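Long-range contact in glycerophosphoryl diester phosphodiesterase (Agrobacterium tumefaciens str. C58, PDB 3KS6), which belongs to the glycerophosphoryl diester phosphodiesterase family, a group of TIM-barrel proteins, and binds a magnesium ion: residues L31-D37 with H99-E105. Residue numbers count along the deposited sequence, not the author numbering.
With MG (magnesium ion), chain F.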
loop_
_atom_site.group_PDB
_atom_site.type_symbol
_atom_site.label_atom_id
_atom_site.label_comp_id
_atom_site.label_asym_id
_atom_site.label_seq_id
_atom_site.Cartn_x
_atom_site.Cartn_y
_atom_site.Cartn_z
ATOM N N LEU A 31 2.868 -7.221 -13.150
ATOM C CA LEU A 31 1.816 -6.881 -12.198
ATOM C C LEU A 31 1.590 -5.390 -12.362
ATOM O O LEU A 31 2.301 -4.730 -13.114
ATOM C CB LEU A 31 2.138 -7.322 -10.750
ATOM C CG LEU A 31 3.522 -7.003 -10.169
ATOM C CD1 LEU A 31 3.836 -5.501 -10.170
ATOM C CD2 LEU A 31 3.681 -7.635 -8.765
ATOM N N GLU A 32 0.629 -4.842 -11.636
ATOM C CA GLU A 32 0.132 -3.512 -11.924
ATOM C C GLU A 32 0.555 -2.432 -10.981
ATOM O O GLU A 32 0.645 -1.297 -11.397
ATOM C CB GLU A 32 -1.388 -3.541 -11.971
ATOM C CG GLU A 32 -1.932 -4.325 -13.175
ATOM C CD GLU A 32 -1.782 -5.804 -13.010
ATOM O OE1 GLU A 32 -2.109 -6.244 -11.895
ATOM O OE2 GLU A 32 -1.362 -6.528 -13.963
ATOM N N GLU A 33 0.780 -2.774 -9.706
ATOM C CA GLU A 33 1.178 -1.780 -8.708
ATOM C C GLU A 33 2.224 -2.287 -7.725
ATOM O O GLU A 33 2.374 -3.487 -7.494
ATOM C CB GLU A 33 -0.050 -1.313 -7.902
ATOM C CG GLU A 33 -1.094 -0.580 -8.708
ATOM C CD GLU A 33 -2.415 -0.372 -7.957
ATOM O OE1 GLU A 33 -2.497 -0.720 -6.768
ATOM O OE2 GLU A 33 -3.384 0.101 -8.575
ATOM N N VAL A 34 2.951 -1.337 -7.169
ATOM C CA VAL A 34 3.823 -1.575 -6.038
ATOM C C VAL A 34 3.225 -0.797 -4.884
ATOM O O VAL A 34 2.839 0.368 -5.059
ATOM C CB VAL A 34 5.281 -1.164 -6.298
ATOM C CG1 VAL A 34 5.419 0.332 -6.536
ATOM C CG2 VAL A 34 6.208 -1.636 -5.141
ATOM N N GLU A 35 3.078 -1.457 -3.724
ATOM C CA GLU A 35 2.577 -0.801 -2.523
ATOM C C GLU A 35 3.736 -0.435 -1.589
ATOM O O GLU A 35 4.662 -1.213 -1.428
ATOM C CB GLU A 35 1.538 -1.668 -1.791
ATOM C CG GLU A 35 0.779 -0.872 -0.681
ATOM C CD GLU A 35 1.423 -0.906 0.705
ATOM O OE1 GLU A 35 2.391 -1.635 0.926
ATOM O OE2 GLU A 35 0.953 -0.157 1.598
ATOM N N PHE A 36 3.648 0.726 -0.942
ATOM C CA PHE A 36 4.643 1.162 0.021
ATOM C C PHE A 36 4.057 2.233 0.929
ATOM O O PHE A 36 3.042 2.853 0.602
ATOM C CB PHE A 36 5.884 1.705 -0.725
ATOM C CG PHE A 36 5.559 2.858 -1.634
ATOM C CD1 PHE A 36 5.063 2.611 -2.909
ATOM C CD2 PHE A 36 5.669 4.173 -1.191
ATOM C CE1 PHE A 36 4.723 3.630 -3.737
ATOM C CE2 PHE A 36 5.329 5.220 -2.023
ATOM C CZ PHE A 36 4.873 4.953 -3.318
ATOM N N ASP A 37 4.725 2.430 2.064
ATOM C CA ASP A 37 4.312 3.375 3.110
ATOM C C ASP A 37 5.446 4.406 3.246
ATOM O O ASP A 37 6.589 4.121 2.943
ATOM C CB ASP A 37 4.143 2.640 4.440
ATOM C CG ASP A 37 3.522 1.263 4.280
ATOM O OD1 ASP A 37 2.284 1.165 4.051
ATOM O OD2 ASP A 37 4.272 0.266 4.375
ATOM N N HIS A 99 6.189 -0.067 -16.273
ATOM C CA HIS A 99 4.729 0.029 -16.452
ATOM C C HIS A 99 3.969 -0.055 -15.125
ATOM O O HIS A 99 2.780 0.261 -15.081
ATOM C CB HIS A 99 4.243 -1.066 -17.424
ATOM C CG HIS A 99 3.899 -2.377 -16.776
ATOM N ND1 HIS A 99 4.849 -3.284 -16.355
ATOM C CD2 HIS A 99 2.694 -2.942 -16.501
ATOM C CE1 HIS A 99 4.245 -4.346 -15.846
ATOM N NE2 HIS A 99 2.937 -4.165 -15.919
ATOM N N VAL A 100 4.660 -0.448 -14.054
ATOM C CA VAL A 100 4.034 -0.623 -12.708
ATOM C C VAL A 100 3.846 0.743 -12.039
ATOM O O VAL A 100 4.760 1.558 -12.037
ATOM C CB VAL A 100 4.929 -1.536 -11.855
ATOM C CG1 VAL A 100 4.385 -1.728 -10.405
ATOM C CG2 VAL A 100 5.114 -2.885 -12.572
ATOM N N ASN A 101 2.678 0.960 -11.434
ATOM C CA ASN A 101 2.332 2.226 -10.830
ATOM C C ASN A 101 2.320 2.142 -9.322
ATOM O O ASN A 101 2.579 1.086 -8.777
ATOM C CB ASN A 101 1.025 2.697 -11.394
ATOM C CG ASN A 101 1.144 3.049 -12.866
ATOM O OD1 ASN A 101 2.196 3.490 -13.333
ATOM N ND2 ASN A 101 0.079 2.852 -13.588
ATOM N N PHE A 102 2.048 3.269 -8.661
ATOM C CA PHE A 102 2.241 3.368 -7.221
ATOM C C PHE A 102 0.924 3.257 -6.471
ATOM O O PHE A 102 -0.083 3.845 -6.901
ATOM C CB PHE A 102 2.809 4.753 -6.864
ATOM C CG PHE A 102 4.323 4.933 -7.035
ATOM C CD1 PHE A 102 5.181 3.913 -7.381
ATOM C CD2 PHE A 102 4.884 6.163 -6.696
ATOM C CE1 PHE A 102 6.555 4.120 -7.457
ATOM C CE2 PHE A 102 6.274 6.355 -6.765
ATOM C CZ PHE A 102 7.089 5.317 -7.161
ATOM N N ARG A 103 0.966 2.550 -5.338
ATOM C CA ARG A 103 -0.088 2.531 -4.334
ATOM C C ARG A 103 0.629 3.014 -3.038
ATOM O O ARG A 103 1.396 2.282 -2.400
ATOM C CB ARG A 103 -0.718 1.135 -4.198
ATOM C CG ARG A 103 -1.715 0.975 -3.025
ATOM C CD ARG A 103 -2.084 -0.448 -2.909
ATOM N NE ARG A 103 -2.803 -0.819 -1.695
ATOM C CZ ARG A 103 -4.008 -1.377 -1.657
ATOM N NH1 ARG A 103 -4.687 -1.697 -2.767
ATOM N NH2 ARG A 103 -4.497 -1.714 -0.477
ATOM N N CYS A 104 0.407 4.267 -2.716
ATOM C CA CYS A 104 1.113 4.948 -1.644
ATOM C C CYS A 104 0.275 5.006 -0.369
ATOM O O CYS A 104 -0.792 5.594 -0.390
ATOM C CB CYS A 104 1.425 6.376 -2.136
ATOM S SG CYS A 104 2.224 7.430 -0.919
ATOM N N GLU A 105 0.767 4.468 0.740
ATOM C CA GLU A 105 0.005 4.518 2.004
ATOM C C GLU A 105 0.524 5.601 2.917
ATOM O O GLU A 105 1.723 5.686 3.157
ATOM C CB GLU A 105 0.025 3.166 2.744
ATOM C CG GLU A 105 -0.992 3.127 3.882
ATOM C CD GLU A 105 -0.990 1.829 4.660
ATOM O OE1 GLU A 105 -0.526 0.782 4.126
ATOM O OE2 GLU A 105 -1.408 1.884 5.848
HETATM MG MG MG F . 1.034 -0.436 3.641
HETATM O O HOH W 1 0.393 -0.805 -14.068
HETATM O O HOH W 2 0.533 -5.609 -15.731
HETATM O O HOH W 3 -4.583 0.002 -5.096
HETATM O O HOH W 4 -1.824 0.383 0.848
HETATM O O HOH W 5 2.748 -1.665 3.405
HETATM O O HOH W 6 0.975 -1.023 5.645
#
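Parallel pairing of adjacent barrel strands 33-40 and 101-106 illustrates how a TIM barrel builds a metal site toward the C-terminal side of its strands. Five backbone hydrogen bonds join the pair, from N101 N to E32 O (3.0 Å) through to E105 N to F36 O (2.8 Å), and the axes of the paired portions, 33-37 and 101-105, approach to 4.6 Å at 25°. On one face E33, E35, D37, N101, R103 and E105 line part of the polar barrel interior; E35 OE2, D37 OD1 and E105 OE1 bind magnesium at 2.1, 2.1 and 2.0 Å, which lets these acidic oxygens crowd together. Water links E35 OE2 to R103 NE, while E33 pairs with R4. On the other face V34, F36, F102 and C104 are apolar: the edge of F36 meets the face of F102 (centroids 4.8 Å apart, planes at 75°), and C104 CA lies over the F36 ring. Helix 88-95 covers this layer through L91, C92 and Y95, while strands 4-8 and 135-139 flank the pair.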